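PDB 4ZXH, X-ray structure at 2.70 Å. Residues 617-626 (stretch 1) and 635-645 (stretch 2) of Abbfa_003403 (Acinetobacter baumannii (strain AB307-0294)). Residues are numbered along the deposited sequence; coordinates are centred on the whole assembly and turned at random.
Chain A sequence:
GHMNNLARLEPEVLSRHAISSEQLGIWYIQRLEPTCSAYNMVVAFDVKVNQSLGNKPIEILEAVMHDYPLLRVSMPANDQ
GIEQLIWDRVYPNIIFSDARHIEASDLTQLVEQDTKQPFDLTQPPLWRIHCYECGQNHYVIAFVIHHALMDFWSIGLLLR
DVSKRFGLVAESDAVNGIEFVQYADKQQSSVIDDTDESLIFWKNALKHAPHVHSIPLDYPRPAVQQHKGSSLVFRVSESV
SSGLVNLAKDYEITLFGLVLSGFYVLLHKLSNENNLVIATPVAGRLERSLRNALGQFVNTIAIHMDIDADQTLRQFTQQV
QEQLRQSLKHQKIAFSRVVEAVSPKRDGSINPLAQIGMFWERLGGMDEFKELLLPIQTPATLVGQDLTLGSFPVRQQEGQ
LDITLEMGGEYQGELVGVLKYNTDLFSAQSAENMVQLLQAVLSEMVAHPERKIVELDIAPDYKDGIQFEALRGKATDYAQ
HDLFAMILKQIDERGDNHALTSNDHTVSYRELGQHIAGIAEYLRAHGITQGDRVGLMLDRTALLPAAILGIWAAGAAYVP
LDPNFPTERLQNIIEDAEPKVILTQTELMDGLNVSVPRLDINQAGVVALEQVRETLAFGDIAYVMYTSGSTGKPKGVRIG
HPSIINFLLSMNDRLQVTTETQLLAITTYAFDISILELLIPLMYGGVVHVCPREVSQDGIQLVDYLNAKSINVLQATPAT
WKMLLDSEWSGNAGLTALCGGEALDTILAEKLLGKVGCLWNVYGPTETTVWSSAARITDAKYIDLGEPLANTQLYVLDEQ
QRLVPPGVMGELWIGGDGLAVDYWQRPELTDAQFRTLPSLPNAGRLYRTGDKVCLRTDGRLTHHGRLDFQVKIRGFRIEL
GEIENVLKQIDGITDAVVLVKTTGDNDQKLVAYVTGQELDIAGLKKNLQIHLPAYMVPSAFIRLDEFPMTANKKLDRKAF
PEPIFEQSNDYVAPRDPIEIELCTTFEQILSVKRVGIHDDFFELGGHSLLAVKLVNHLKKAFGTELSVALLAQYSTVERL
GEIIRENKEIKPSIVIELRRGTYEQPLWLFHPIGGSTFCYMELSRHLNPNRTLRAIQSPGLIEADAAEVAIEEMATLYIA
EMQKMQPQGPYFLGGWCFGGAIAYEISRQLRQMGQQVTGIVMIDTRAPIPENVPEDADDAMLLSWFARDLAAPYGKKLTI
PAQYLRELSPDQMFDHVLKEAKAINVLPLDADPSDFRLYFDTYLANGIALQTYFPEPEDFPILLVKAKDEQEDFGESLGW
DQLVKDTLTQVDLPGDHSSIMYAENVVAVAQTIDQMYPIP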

# COMPACT_ATOMS: atom_id res chain seq x y z
N ALA A 617 22.13 30.59 46.51
CA ALA A 617 21.54 29.27 46.67
C ALA A 617 20.35 29.18 45.75
O ALA A 617 19.55 30.11 45.70
CB ALA A 617 21.10 29.03 48.10
N PHE A 618 20.22 28.08 45.03
CA PHE A 618 19.06 27.91 44.16
C PHE A 618 17.76 27.88 44.97
O PHE A 618 17.78 27.61 46.17
CB PHE A 618 19.19 26.63 43.32
CG PHE A 618 20.25 26.71 42.24
CD1 PHE A 618 21.10 27.80 42.16
CD2 PHE A 618 20.38 25.70 41.31
CE1 PHE A 618 22.08 27.88 41.16
CE2 PHE A 618 21.35 25.77 40.30
CZ PHE A 618 22.20 26.86 40.23
N GLY A 619 16.65 28.22 44.33
CA GLY A 619 15.33 28.10 44.94
C GLY A 619 14.73 26.74 44.59
O GLY A 619 15.45 25.87 44.08
N ASP A 620 13.44 26.56 44.86
CA ASP A 620 12.77 25.29 44.53
C ASP A 620 12.47 25.16 43.03
O ASP A 620 12.71 24.11 42.43
CB ASP A 620 11.48 25.14 45.33
CG ASP A 620 11.72 24.82 46.80
OD1 ASP A 620 12.76 24.20 47.13
OD2 ASP A 620 10.85 25.20 47.63
N ILE A 621 11.93 26.21 42.44
CA ILE A 621 11.51 26.21 41.04
C ILE A 621 12.61 26.76 40.13
O ILE A 621 13.17 27.83 40.39
CB ILE A 621 10.22 27.03 40.84
CG1 ILE A 621 9.13 26.58 41.80
CG2 ILE A 621 9.70 26.90 39.43
CD1 ILE A 621 8.67 25.17 41.56
N ALA A 622 12.93 26.03 39.06
CA ALA A 622 13.99 26.48 38.17
C ALA A 622 13.49 27.33 36.99
O ALA A 622 14.11 28.33 36.64
CB ALA A 622 14.76 25.30 37.65
N TYR A 623 12.38 26.93 36.39
CA TYR A 623 11.81 27.75 35.34
C TYR A 623 10.36 27.43 35.08
O TYR A 623 9.84 26.42 35.54
CB TYR A 623 12.62 27.60 34.04
CG TYR A 623 12.77 26.19 33.51
CD1 TYR A 623 11.70 25.54 32.88
CD2 TYR A 623 13.98 25.52 33.59
CE1 TYR A 623 11.84 24.26 32.37
CE2 TYR A 623 14.12 24.23 33.08
CZ TYR A 623 13.05 23.61 32.48
OH TYR A 623 13.17 22.35 31.97
N VAL A 624 9.71 28.31 34.34
CA VAL A 624 8.35 28.09 33.87
C VAL A 624 8.41 28.17 32.36
O VAL A 624 8.55 29.25 31.79
CB VAL A 624 7.37 29.15 34.40
CG1 VAL A 624 5.95 28.79 34.00
CG2 VAL A 624 7.49 29.26 35.91
N MET A 625 8.36 27.01 31.72
CA MET A 625 8.54 26.91 30.28
C MET A 625 7.17 26.85 29.65
O MET A 625 6.39 25.94 29.94
CB MET A 625 9.37 25.67 29.92
CG MET A 625 9.76 25.54 28.45
SD MET A 625 11.11 26.64 27.99
CE MET A 625 12.31 26.32 29.29
N TYR A 626 6.84 27.83 28.82
CA TYR A 626 5.52 27.86 28.22
C TYR A 626 5.44 26.96 26.99
O TYR A 626 6.41 26.79 26.26
CB TYR A 626 5.14 29.31 27.92
CG TYR A 626 4.58 29.90 29.17
CD1 TYR A 626 5.43 30.35 30.17
CD2 TYR A 626 3.22 29.91 29.41
CE1 TYR A 626 4.92 30.84 31.36
CE2 TYR A 626 2.71 30.40 30.58
CZ TYR A 626 3.56 30.86 31.56
OH TYR A 626 3.04 31.35 32.73
N LYS A 635 0.30 27.53 28.59
CA LYS A 635 0.51 26.64 29.74
C LYS A 635 1.95 26.72 30.22
O LYS A 635 2.87 26.41 29.47
CB LYS A 635 0.21 25.18 29.39
CG LYS A 635 -1.19 24.87 28.91
CD LYS A 635 -1.37 23.35 28.77
CE LYS A 635 -0.44 22.73 27.71
NZ LYS A 635 -0.74 21.28 27.45
N GLY A 636 2.15 27.12 31.45
CA GLY A 636 3.51 27.23 31.93
C GLY A 636 3.87 26.02 32.75
O GLY A 636 3.26 25.77 33.78
N VAL A 637 4.88 25.28 32.31
CA VAL A 637 5.28 24.08 33.01
C VAL A 637 6.37 24.44 34.00
O VAL A 637 7.46 24.85 33.62
CB VAL A 637 5.79 23.00 32.03
CG1 VAL A 637 6.28 21.75 32.80
CG2 VAL A 637 4.71 22.62 31.03
N ARG A 638 6.07 24.30 35.29
CA ARG A 638 7.03 24.65 36.33
C ARG A 638 7.91 23.47 36.66
O ARG A 638 7.43 22.44 37.13
CB ARG A 638 6.33 25.15 37.60
CG ARG A 638 5.71 26.52 37.47
CD ARG A 638 4.74 26.75 38.61
NE ARG A 638 5.39 27.11 39.86
CZ ARG A 638 4.88 26.87 41.06
NH1 ARG A 638 3.74 26.19 41.19
NH2 ARG A 638 5.54 27.26 42.14
N ILE A 639 9.20 23.62 36.42
CA ILE A 639 10.14 22.55 36.62
C ILE A 639 11.00 22.88 37.82
O ILE A 639 11.48 24.02 37.96
CB ILE A 639 11.01 22.33 35.36
CG1 ILE A 639 10.13 21.93 34.19
CG2 ILE A 639 12.06 21.25 35.59
CD1 ILE A 639 9.42 20.59 34.41
N GLY A 640 11.17 21.88 38.70
CA GLY A 640 11.95 22.02 39.92
C GLY A 640 13.39 21.61 39.69
O GLY A 640 13.72 20.97 38.68
N HIS A 641 14.27 21.98 40.60
CA HIS A 641 15.68 21.69 40.38
C HIS A 641 16.04 20.22 40.57
O HIS A 641 16.95 19.73 39.90
CB HIS A 641 16.55 22.57 41.27
CG HIS A 641 16.90 23.89 40.64
ND1 HIS A 641 16.51 25.10 41.17
CD2 HIS A 641 17.61 24.17 39.52
CE1 HIS A 641 16.96 26.08 40.40
NE2 HIS A 641 17.62 25.54 39.38
N PRO A 642 15.35 19.51 41.49
CA PRO A 642 15.63 18.06 41.50
C PRO A 642 15.44 17.35 40.14
O PRO A 642 16.31 16.57 39.78
CB PRO A 642 14.66 17.53 42.56
CG PRO A 642 14.55 18.67 43.53
CD PRO A 642 14.65 19.94 42.72
N SER A 643 14.36 17.62 39.40
CA SER A 643 14.17 17.03 38.05
C SER A 643 15.37 17.30 37.16
O SER A 643 15.89 16.40 36.53
CB SER A 643 12.93 17.58 37.34
OG SER A 643 11.85 17.84 38.23
N ILE A 644 15.77 18.57 37.09
CA ILE A 644 16.83 19.01 36.20
C ILE A 644 18.11 18.24 36.44
O ILE A 644 18.70 17.71 35.51
CB ILE A 644 17.11 20.53 36.35
CG1 ILE A 644 15.90 21.33 35.90
CG2 ILE A 644 18.35 20.96 35.54
CD1 ILE A 644 16.14 22.78 35.92
N ILE A 645 18.53 18.16 37.70
CA ILE A 645 19.81 17.56 38.01
C ILE A 645 19.73 16.03 37.76
O ILE A 645 20.68 15.43 37.26
CB ILE A 645 20.27 17.92 39.46
CG1 ILE A 645 21.66 17.34 39.76
CG2 ILE A 645 19.23 17.53 40.53
CD1 ILE A 645 22.74 18.02 38.95

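Two antiparallel strands, 621-626 and 635-640, are joined chiefly by backbone hydrogen bonds. Met-625 and Val-637 form a reciprocal pair: Val-637 N donates to Met-625 O at 2.9 Å, and Met-625 N to Val-637 O at 3.0 Å. At the next hydrogen-bonded pair, Ile-639 N reaches Tyr-623 O at 3.0 Å, but the return is shared. Ile-639 O accepts from Ala-622 N at 2.7 Å and only weakly from Tyr-623 N at 3.4 Å. This is a beta bulge: one extra residue shifts the register, and Ala-622, with phi/psi of -93/-42, turns its CB toward the other stretch.

Beyond the bulge the strand gives way to a helix, and His-641 closes the junction with two bonds, from its N to Asp-620 O and from its ND1 to Gly-619 O, both 3.2 Å. The imidazole is sandwiched: Ala-622 CB lies over one face, 3.5 Å from the ring centroid, and Phe-618 CD2 over the opposite face, 3.4 Å from His-641 NE2. A methyl suits this narrow place, since Ala-622 CB also touches Ile-644 CD1 at 3.4 Å, tying the bulge to the helix.

Glycine has a clear rule at 636. Gly-636 CA sits over the face of the Tyr-626 ring, 3.6 Å from its centroid; a CB there would clash with Val-624 CG1 and Tyr-626 CZ. On the same face of the sheet, Val-624 CG2 packs on the aliphatic part of Arg-638, 3.6 Å from its CG, leaving the guanidinium to reach farther, where Arg-638 NH2 approaches Ile-621 CG1 at 3.7 Å.

On the other face, Tyr-623, in the p rotamer, lays its ring over Ile-639, with Tyr-623 CE1 3.4 Å from Ile-639 CG1. The ring also meets Ile-644, so buried apolar packing joins strand to helix.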